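Local coordinates for protein nicotinate phosphoribosyltransferase (Vibrio cholerae, PDB 4HL7) that probably catalyses the ATP-dependent formation of nicotinate D-ribonucleotide from nicotinate and 5-phosphoribosyl 1-diphosphate, a step in NAD biosynthesis, at residues M26-H31 with A87-S92; Y41-R46 with I119-S124; F179-M184 with F347-F352. All blocks are in the same frame, centred on the assembly; numbering follows the deposited sequence.

Interaction 1: M26-H31 with A87-S92; sequences MMQAIH and ATFLQS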
loop_
_atom_site.group_PDB
_atom_site.type_symbol
_atom_site.label_atom_id
_atom_site.label_comp_id
_atom_site.label_asym_id
_atom_site.label_seq_id
_atom_site.Cartn_x
_atom_site.Cartn_y
_atom_site.Cartn_z
HETATM N N MSE A 26 -7.582 -5.945 7.032
HETATM C CA MSE A 26 -7.562 -5.026 8.133
HETATM C C MSE A 26 -8.989 -4.632 8.471
HETATM O O MSE A 26 -9.310 -4.443 9.638
HETATM C CB MSE A 26 -6.715 -3.810 7.736
HETATM C CG MSE A 26 -6.350 -2.979 8.906
HETATM SE SE MSE A 26 -4.959 -1.763 8.149
HETATM C CE MSE A 26 -3.877 -2.496 7.173
HETATM N N MSE A 27 -9.881 -4.587 7.485
HETATM C CA MSE A 27 -11.293 -4.304 7.838
HETATM C C MSE A 27 -11.857 -5.343 8.788
HETATM O O MSE A 27 -12.662 -5.031 9.690
HETATM C CB MSE A 27 -12.112 -4.270 6.534
HETATM C CG MSE A 27 -13.559 -3.811 6.846
HETATM SE SE MSE A 27 -14.495 -3.845 5.101
HETATM C CE MSE A 27 -16.343 -3.380 5.555
ATOM N N GLN A 28 -11.491 -6.607 8.596
ATOM C CA GLN A 28 -11.886 -7.624 9.586
ATOM C C GLN A 28 -11.370 -7.334 10.963
ATOM O O GLN A 28 -12.123 -7.506 11.977
ATOM C CB GLN A 28 -11.543 -9.076 9.189
ATOM C CG GLN A 28 -11.681 -9.991 10.433
ATOM C CD GLN A 28 -11.716 -11.426 10.093
ATOM O OE1 GLN A 28 -12.588 -11.874 9.334
ATOM N NE2 GLN A 28 -10.748 -12.176 10.604
ATOM N N ALA A 29 -10.103 -6.918 11.081
ATOM C CA ALA A 29 -9.542 -6.707 12.421
ATOM C C ALA A 29 -10.201 -5.509 13.090
ATOM O O ALA A 29 -10.501 -5.492 14.288
ATOM C CB ALA A 29 -8.016 -6.495 12.360
ATOM N N ILE A 30 -10.509 -4.517 12.280
ATOM C CA ILE A 30 -11.171 -3.260 12.782
ATOM C C ILE A 30 -12.631 -3.618 13.152
ATOM O O ILE A 30 -13.164 -3.160 14.205
ATOM C CB ILE A 30 -11.149 -2.158 11.691
ATOM C CG1 ILE A 30 -9.694 -1.701 11.491
ATOM C CG2 ILE A 30 -12.014 -0.920 12.096
ATOM C CD1 ILE A 30 -9.490 -1.026 10.131
ATOM N N HIS A 31 -13.270 -4.429 12.329
ATOM C CA HIS A 31 -14.660 -4.923 12.611
ATOM C C HIS A 31 -14.702 -5.597 13.977
ATOM O O HIS A 31 -15.622 -5.374 14.772
ATOM C CB HIS A 31 -15.092 -5.864 11.464
ATOM C CG HIS A 31 -16.288 -6.695 11.735
ATOM N ND1 HIS A 31 -17.542 -6.297 11.410
ATOM C CD2 HIS A 31 -16.407 -8.005 12.235
ATOM C CE1 HIS A 31 -18.422 -7.277 11.722
ATOM N NE2 HIS A 31 -17.725 -8.319 12.223
ATOM N N ALA A 87 -16.282 -16.175 9.180
ATOM C CA ALA A 87 -17.621 -16.281 8.559
ATOM C C ALA A 87 -18.588 -15.125 8.971
ATOM O O ALA A 87 -19.396 -14.656 8.133
ATOM C CB ALA A 87 -18.236 -17.631 8.901
ATOM N N THR A 88 -18.580 -14.736 10.245
ATOM C CA THR A 88 -19.424 -13.636 10.729
ATOM C C THR A 88 -19.075 -12.328 10.036
ATOM O O THR A 88 -19.978 -11.556 9.648
ATOM C CB THR A 88 -19.381 -13.410 12.260
ATOM O OG1 THR A 88 -18.021 -13.305 12.712
ATOM C CG2 THR A 88 -20.114 -14.587 12.996
ATOM N N PHE A 89 -17.788 -12.071 9.866
ATOM C CA PHE A 89 -17.383 -10.858 9.129
ATOM C C PHE A 89 -17.824 -10.936 7.663
ATOM O O PHE A 89 -18.358 -9.949 7.112
ATOM C CB PHE A 89 -15.863 -10.570 9.248
ATOM C CG PHE A 89 -15.376 -9.534 8.267
ATOM C CD1 PHE A 89 -15.715 -8.153 8.448
ATOM C CD2 PHE A 89 -14.605 -9.892 7.188
ATOM C CE1 PHE A 89 -15.218 -7.185 7.569
ATOM C CE2 PHE A 89 -14.170 -8.912 6.268
ATOM C CZ PHE A 89 -14.454 -7.574 6.493
ATOM N N LEU A 90 -17.616 -12.080 7.018
ATOM C CA LEU A 90 -17.967 -12.173 5.593
ATOM C C LEU A 90 -19.487 -12.034 5.415
ATOM O O LEU A 90 -19.944 -11.457 4.421
ATOM C CB LEU A 90 -17.509 -13.483 4.962
ATOM C CG LEU A 90 -15.962 -13.582 4.860
ATOM C CD1 LEU A 90 -15.454 -14.821 4.175
ATOM C CD2 LEU A 90 -15.489 -12.389 4.010
ATOM N N GLN A 91 -20.259 -12.606 6.350
ATOM C CA GLN A 91 -21.736 -12.425 6.280
ATOM C C GLN A 91 -22.153 -10.938 6.365
ATOM O O GLN A 91 -23.075 -10.515 5.643
ATOM C CB GLN A 91 -22.470 -13.320 7.325
ATOM C CG GLN A 91 -22.405 -14.786 6.899
ATOM N N SER A 92 -21.456 -10.168 7.189
ATOM C CA SER A 92 -21.717 -8.726 7.307
ATOM C C SER A 92 -21.414 -7.968 5.991
ATOM O O SER A 92 -22.095 -6.988 5.679
ATOM C CB SER A 92 -21.050 -8.108 8.556
ATOM O OG SER A 92 -19.707 -7.704 8.311
#

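Interaction 2: Y41-R46 with I119-S124; sequences YELIVR and ISIRGS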
loop_
_atom_site.group_PDB
_atom_site.type_symbol
_atom_site.label_atom_id
_atom_site.label_comp_id
_atom_site.label_asym_id
_atom_site.label_seq_id
_atom_site.Cartn_x
_atom_site.Cartn_y
_atom_site.Cartn_z
ATOM N N TYR A 41 -9.002 10.360 6.621
ATOM C CA TYR A 41 -7.843 10.232 5.703
ATOM C C TYR A 41 -7.757 11.458 4.858
ATOM O O TYR A 41 -8.811 12.065 4.508
ATOM C CB TYR A 41 -8.040 9.107 4.705
ATOM C CG TYR A 41 -8.178 7.687 5.277
ATOM C CD1 TYR A 41 -7.049 6.887 5.501
ATOM C CD2 TYR A 41 -9.445 7.190 5.691
ATOM C CE1 TYR A 41 -7.183 5.556 5.966
ATOM C CE2 TYR A 41 -9.586 5.882 6.185
ATOM C CZ TYR A 41 -8.458 5.081 6.351
ATOM O OH TYR A 41 -8.630 3.769 6.841
ATOM N N GLU A 42 -6.526 11.772 4.401
ATOM C CA GLU A 42 -6.339 12.916 3.517
ATOM C C GLU A 42 -5.519 12.520 2.320
ATOM O O GLU A 42 -4.454 11.914 2.474
ATOM C CB GLU A 42 -5.626 14.084 4.235
ATOM C CG GLU A 42 -6.445 14.680 5.372
ATOM C CD GLU A 42 -7.727 15.390 4.876
ATOM O OE1 GLU A 42 -8.610 15.626 5.752
ATOM O OE2 GLU A 42 -7.815 15.771 3.663
ATOM N N LEU A 43 -5.998 12.877 1.136
ATOM C CA LEU A 43 -5.226 12.563 -0.045
ATOM C C LEU A 43 -4.876 13.843 -0.719
ATOM O O LEU A 43 -5.670 14.781 -0.760
ATOM C CB LEU A 43 -5.992 11.681 -1.035
ATOM C CG LEU A 43 -6.363 10.264 -0.585
ATOM C CD1 LEU A 43 -7.673 10.332 0.192
ATOM C CD2 LEU A 43 -6.485 9.290 -1.755
ATOM N N ILE A 44 -3.684 13.887 -1.277
ATOM C CA ILE A 44 -3.305 15.079 -2.022
ATOM C C ILE A 44 -2.734 14.653 -3.365
ATOM O O ILE A 44 -1.959 13.711 -3.438
ATOM C CB ILE A 44 -2.344 15.996 -1.215
ATOM C CG1 ILE A 44 -1.727 17.050 -2.158
ATOM C CG2 ILE A 44 -1.361 15.159 -0.404
ATOM C CD1 ILE A 44 -1.143 18.216 -1.426
ATOM N N VAL A 45 -3.251 15.272 -4.418
ATOM C CA VAL A 45 -2.735 15.091 -5.747
ATOM C C VAL A 45 -1.928 16.330 -6.072
ATOM O O VAL A 45 -2.460 17.432 -6.039
ATOM C CB VAL A 45 -3.903 14.927 -6.754
ATOM C CG1 VAL A 45 -3.384 14.662 -8.160
ATOM C CG2 VAL A 45 -4.843 13.800 -6.308
ATOM N N ARG A 46 -0.647 16.142 -6.392
ATOM C CA ARG A 46 0.272 17.267 -6.710
ATOM C C ARG A 46 0.678 17.302 -8.199
ATOM O O ARG A 46 0.472 16.318 -8.935
ATOM C CB ARG A 46 1.527 17.213 -5.801
ATOM N N ILE A 119 -8.695 15.470 -1.311
ATOM C CA ILE A 119 -9.829 14.609 -1.023
ATOM C C ILE A 119 -9.734 14.215 0.445
ATOM O O ILE A 119 -8.680 13.742 0.899
ATOM C CB ILE A 119 -9.797 13.349 -1.919
ATOM C CG1 ILE A 119 -9.879 13.756 -3.399
ATOM C CG2 ILE A 119 -10.942 12.391 -1.585
ATOM C CD1 ILE A 119 -9.533 12.573 -4.293
ATOM N N SER A 120 -10.842 14.352 1.180
ATOM C CA SER A 120 -10.880 14.054 2.634
ATOM C C SER A 120 -11.923 12.958 2.853
ATOM O O SER A 120 -13.036 13.041 2.312
ATOM C CB SER A 120 -11.333 15.261 3.420
ATOM O OG SER A 120 -10.460 16.376 3.250
ATOM N N ILE A 121 -11.547 11.908 3.565
ATOM C CA ILE A 121 -12.487 10.778 3.733
ATOM C C ILE A 121 -12.699 10.632 5.235
ATOM O O ILE A 121 -11.729 10.466 5.977
ATOM C CB ILE A 121 -11.883 9.508 3.147
ATOM C CG1 ILE A 121 -11.633 9.645 1.628
ATOM C CG2 ILE A 121 -12.780 8.301 3.375
ATOM C CD1 ILE A 121 -10.830 8.469 1.108
ATOM N N ARG A 122 -13.962 10.676 5.684
ATOM C CA ARG A 122 -14.287 10.666 7.116
ATOM C C ARG A 122 -15.406 9.655 7.416
ATOM O O ARG A 122 -16.404 9.642 6.691
ATOM C CB ARG A 122 -14.890 12.034 7.543
ATOM C CG ARG A 122 -13.981 13.261 7.395
ATOM C CD ARG A 122 -14.693 14.483 7.950
ATOM N NE ARG A 122 -13.844 15.686 8.143
ATOM C CZ ARG A 122 -13.303 16.403 7.156
ATOM N NH1 ARG A 122 -13.469 16.031 5.892
ATOM N NH2 ARG A 122 -12.572 17.484 7.433
ATOM N N GLY A 123 -15.301 8.916 8.531
ATOM C CA GLY A 123 -16.395 8.010 8.942
ATOM C C GLY A 123 -15.849 6.997 9.895
ATOM O O GLY A 123 -14.737 7.173 10.454
ATOM N N SER A 124 -16.591 5.906 10.098
ATOM C CA SER A 124 -15.995 4.821 10.881
ATOM C C SER A 124 -14.801 4.253 10.146
ATOM O O SER A 124 -14.747 4.208 8.913
ATOM C CB SER A 124 -16.992 3.694 11.204
ATOM O OG SER A 124 -17.312 2.926 10.083
HETATM O O HOH W 1 -9.849 17.748 5.794
#

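Interaction 3: F179-M184 with F347-F352; sequences FSLTEM and FGIGTF. With SO4 (sulfate ion), chain C.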
loop_
_atom_site.group_PDB
_atom_site.type_symbol
_atom_site.label_atom_id
_atom_site.label_comp_id
_atom_site.label_asym_id
_atom_site.label_seq_id
_atom_site.Cartn_x
_atom_site.Cartn_y
_atom_site.Cartn_z
ATOM N N PHE A 179 14.961 -14.848 -6.921
ATOM C CA PHE A 179 14.097 -13.734 -7.342
ATOM C C PHE A 179 12.616 -14.145 -7.125
ATOM O O PHE A 179 12.191 -15.245 -7.530
ATOM C CB PHE A 179 14.332 -13.359 -8.817
ATOM C CG PHE A 179 13.406 -12.266 -9.316
ATOM C CD1 PHE A 179 13.602 -10.908 -8.924
ATOM C CD2 PHE A 179 12.315 -12.579 -10.102
ATOM C CE1 PHE A 179 12.720 -9.915 -9.347
ATOM C CE2 PHE A 179 11.450 -11.575 -10.586
ATOM C CZ PHE A 179 11.647 -10.242 -10.171
ATOM N N SER A 180 11.852 -13.278 -6.466
ATOM C CA SER A 180 10.424 -13.528 -6.182
ATOM C C SER A 180 9.689 -12.173 -6.271
ATOM O O SER A 180 10.173 -11.179 -5.722
ATOM C CB SER A 180 10.297 -13.978 -4.740
ATOM O OG SER A 180 8.930 -14.166 -4.464
ATOM N N LEU A 181 8.539 -12.149 -6.944
ATOM C CA LEU A 181 7.862 -10.887 -7.264
ATOM C C LEU A 181 6.451 -10.929 -6.656
ATOM O O LEU A 181 5.718 -11.924 -6.826
ATOM C CB LEU A 181 7.783 -10.727 -8.812
ATOM C CG LEU A 181 7.165 -9.445 -9.364
ATOM C CD1 LEU A 181 7.887 -8.223 -8.789
ATOM C CD2 LEU A 181 7.270 -9.385 -10.882
ATOM N N THR A 182 6.092 -9.900 -5.899
ATOM C CA THR A 182 4.711 -9.766 -5.443
ATOM C C THR A 182 4.131 -8.522 -6.117
ATOM O O THR A 182 4.653 -7.400 -5.951
ATOM C CB THR A 182 4.632 -9.587 -3.937
ATOM O OG1 THR A 182 5.208 -10.746 -3.287
ATOM C CG2 THR A 182 3.158 -9.514 -3.510
ATOM N N GLU A 183 3.109 -8.702 -6.923
ATOM C CA GLU A 183 2.595 -7.537 -7.640
ATOM C C GLU A 183 1.765 -6.661 -6.698
ATOM O O GLU A 183 0.914 -7.163 -6.007
ATOM C CB GLU A 183 1.781 -8.022 -8.837
ATOM C CG GLU A 183 1.386 -6.905 -9.774
ATOM C CD GLU A 183 0.101 -6.136 -9.331
ATOM O OE1 GLU A 183 -0.756 -6.677 -8.576
ATOM O OE2 GLU A 183 -0.026 -4.960 -9.733
HETATM N N MSE A 184 1.999 -5.346 -6.689
HETATM C CA MSE A 184 1.357 -4.467 -5.706
HETATM C C MSE A 184 1.063 -3.167 -6.394
HETATM O O MSE A 184 1.146 -2.115 -5.784
HETATM C CB MSE A 184 2.222 -4.195 -4.442
HETATM C CG MSE A 184 2.381 -5.396 -3.562
HETATM SE SE MSE A 184 3.432 -4.715 -1.981
HETATM C CE MSE A 184 3.449 -6.478 -1.262
ATOM N N PHE A 347 9.874 -9.224 -3.639
ATOM C CA PHE A 347 9.851 -7.778 -3.981
ATOM C C PHE A 347 8.445 -7.317 -4.295
ATOM O O PHE A 347 7.860 -7.814 -5.216
ATOM C CB PHE A 347 10.772 -7.577 -5.195
ATOM C CG PHE A 347 12.190 -8.009 -4.864
ATOM C CD1 PHE A 347 12.651 -9.299 -5.209
ATOM C CD2 PHE A 347 12.993 -7.195 -4.073
ATOM C CE1 PHE A 347 13.940 -9.722 -4.790
ATOM C CE2 PHE A 347 14.277 -7.634 -3.671
ATOM C CZ PHE A 347 14.715 -8.893 -4.027
ATOM N N GLY A 348 7.911 -6.413 -3.470
ATOM C CA GLY A 348 6.582 -5.886 -3.687
ATOM C C GLY A 348 6.706 -4.676 -4.579
ATOM O O GLY A 348 7.125 -3.610 -4.116
ATOM N N ILE A 349 6.345 -4.831 -5.850
ATOM C CA ILE A 349 6.525 -3.755 -6.848
ATOM C C ILE A 349 5.191 -3.189 -7.387
ATOM O O ILE A 349 4.261 -3.955 -7.691
ATOM C CB ILE A 349 7.391 -4.239 -7.983
ATOM C CG1 ILE A 349 8.688 -4.855 -7.378
ATOM C CG2 ILE A 349 7.674 -3.076 -8.932
ATOM C CD1 ILE A 349 9.773 -5.227 -8.432
ATOM N N GLY A 350 5.103 -1.868 -7.421
ATOM C CA GLY A 350 3.852 -1.198 -7.792
ATOM C C GLY A 350 4.027 -0.519 -9.138
ATOM O O GLY A 350 3.942 -1.152 -10.175
ATOM N N THR A 351 4.344 0.771 -9.082
ATOM C CA THR A 351 4.459 1.655 -10.214
ATOM C C THR A 351 5.288 1.082 -11.364
ATOM O O THR A 351 4.887 1.176 -12.507
ATOM C CB THR A 351 5.091 2.999 -9.706
ATOM O OG1 THR A 351 4.268 3.499 -8.619
ATOM C CG2 THR A 351 5.096 3.995 -10.738
ATOM N N PHE A 352 6.440 0.494 -11.039
ATOM C CA PHE A 352 7.362 -0.012 -12.068
ATOM C C PHE A 352 6.679 -1.067 -12.899
ATOM O O PHE A 352 6.994 -1.227 -14.084
ATOM C CB PHE A 352 8.601 -0.570 -11.398
ATOM C CG PHE A 352 9.548 -1.283 -12.322
ATOM C CD1 PHE A 352 9.504 -2.658 -12.443
ATOM C CD2 PHE A 352 10.545 -0.572 -13.028
ATOM C CE1 PHE A 352 10.412 -3.335 -13.246
ATOM C CE2 PHE A 352 11.455 -1.257 -13.839
ATOM C CZ PHE A 352 11.388 -2.647 -13.924
HETATM S S SO4 C . 5.945 1.318 -5.705
HETATM O O1 SO4 C . 6.653 0.123 -6.300
HETATM O O2 SO4 C . 4.524 1.523 -6.188
HETATM O O3 SO4 C . 6.092 1.246 -4.237
HETATM O O4 SO4 C . 6.521 2.605 -6.192
#

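Interaction 1: M26-H31 with A87-S92
Q28 and F89 mark the closest backbone approach, CA to CA 6.4 Å, where helix segments 26-31 and 87-92 pass each other nearly at right angles, at 102°, with axes 10.5 Å apart. At that distance a long side chain must bridge the gap, and F89 does so: its CG stands anti to the backbone N (chi1 167°), and the ring enters among M27, Q28 and H31. Q28 lies over one face of this ring, its CB 3.9 Å from the F89 centroid in a CH-pi contact. The selenomethionine M27 takes the rim, with CG 3.8 Å from F89 CE1 and selenium near the ring plane in a Met-aromatic contact. Against H31 the roles change: the F89 edge points at the imidazole face in an edge-to-face pair, planes 63° apart, with F89 CD1 3.6 Å from H31 CG. S92 OG bonds back to F89 O (2.9 Å) and sits beside H31 CE1. The polar ends find partners nearby: Q28 OE1 bonds to the backbone N of K86, and H31 ND1 pairs with R126 NE. No hydrogen bond joins the two segments; the F89 ring carries most of the contact, through dispersion and weak aromatic forces.

Interaction 2: Y41-R46 with I119-S124
Y41, E42 and L43 pair with I121, S120 and I119 in an antiparallel ladder between the central strand, 38-46, of the five-stranded antiparallel sheet and its neighbour 116-122; strand 372-380 flanks the other side. Y41 with I121 and L43 with I119 are hydrogen-bonded pairs: Y41 N gives to I121 O at 2.8 Å and I121 N returns the bond to Y41 O at 2.9 Å. L43 N gives to I119 O at 2.8 Å, whereas the return bond from I119 N to L43 O is longer, 3.2 Å. Their side chains share one face, where branched aliphatic residues suit the burial beneath helix 131-147. The same face carries Y41, whose hydroxyl bonds to E233, next in sequence to H232, a predicted phosphohistidine that is not phosphorylated here. On the other face lies the non-hydrogen-bonded pair E42 and S120. E42 bends back at chi2 (-67°); in one of the two conformers modelled for S120, its OG lies 2.7 Å from E42 OE2 on the syn side, so this bond is probably made only part of the time, while R40 forms a salt bridge with OE1. Among the buried side chains, the methyl tips L43 CD1 and I121 CD1 meet at 3.8 Å.

Interaction 3: F179-M184 with F347-F352
L181 CG stands anti to its backbone N (chi1 -177°), and a chi2 of 55° then sets CD1 beside I349, 3.6 Å from I349 CD1; the two side chains cross at about a right angle. M184, a selenomethionine, instead puts CG beside its backbone N (chi1 -69°), and the extended chain beyond carries selenium to 3.8 Å from G348 CA. G348 has no side chain, and the selenium packs directly on its CA. Four backbone hydrogen bonds, the first and last made by residues flanking strand 181-183, join the segments in the alternating pattern of parallel strands: F347 N to S180 O, T182 N to F347 O at 2.8 Å, I349 N to T182 O, and M184 N to I349 O at 2.8 Å. These are neighbouring strands of the parallel sheet in the alpha/beta-barrel part of this phosphoribosyltransferase. L181, E183, F347 and I349 share one face; the F347 ring packs against helix 329-339, and E183 bonds to T213 and Q195. Past the strand end, G350 serves as the N-cap of helix 351-354, and a sulfate sits at that helix start. G350 N gives to O1 of the sulfate at 2.8 Å, while T351 N (3.0 Å) and T351 OG1 both hold sulfate O2. The ion probably came from the crystallisation liquor, yet its place at a strand's C-terminal end is consistent with a phosphate-binding site, as in related phosphoribosyltransferases.

All three contacts are largely buried, yet they bind differently. Interactions 1 and 2 both fall in the N-terminal domain, and their first segments lie on consecutive elements, helix 21-33 and strand 38-46; along the chain their segments alternate. Interaction 1 joins two helices with no hydrogen bond between them, chiefly through side chains, whereas interactions 2 and 3 rest on backbone ladders, antiparallel and parallel respectively. Interaction 2 has one apolar, buried face and one polar, partly exposed face (E42 and S120), while interaction 3, in the barrel part, ends at an anion site made of backbone N-H groups and a threonine hydroxyl. Interactions 2 and 3 lie on opposite sides of the chain's centre, about 26 Å apart between centres.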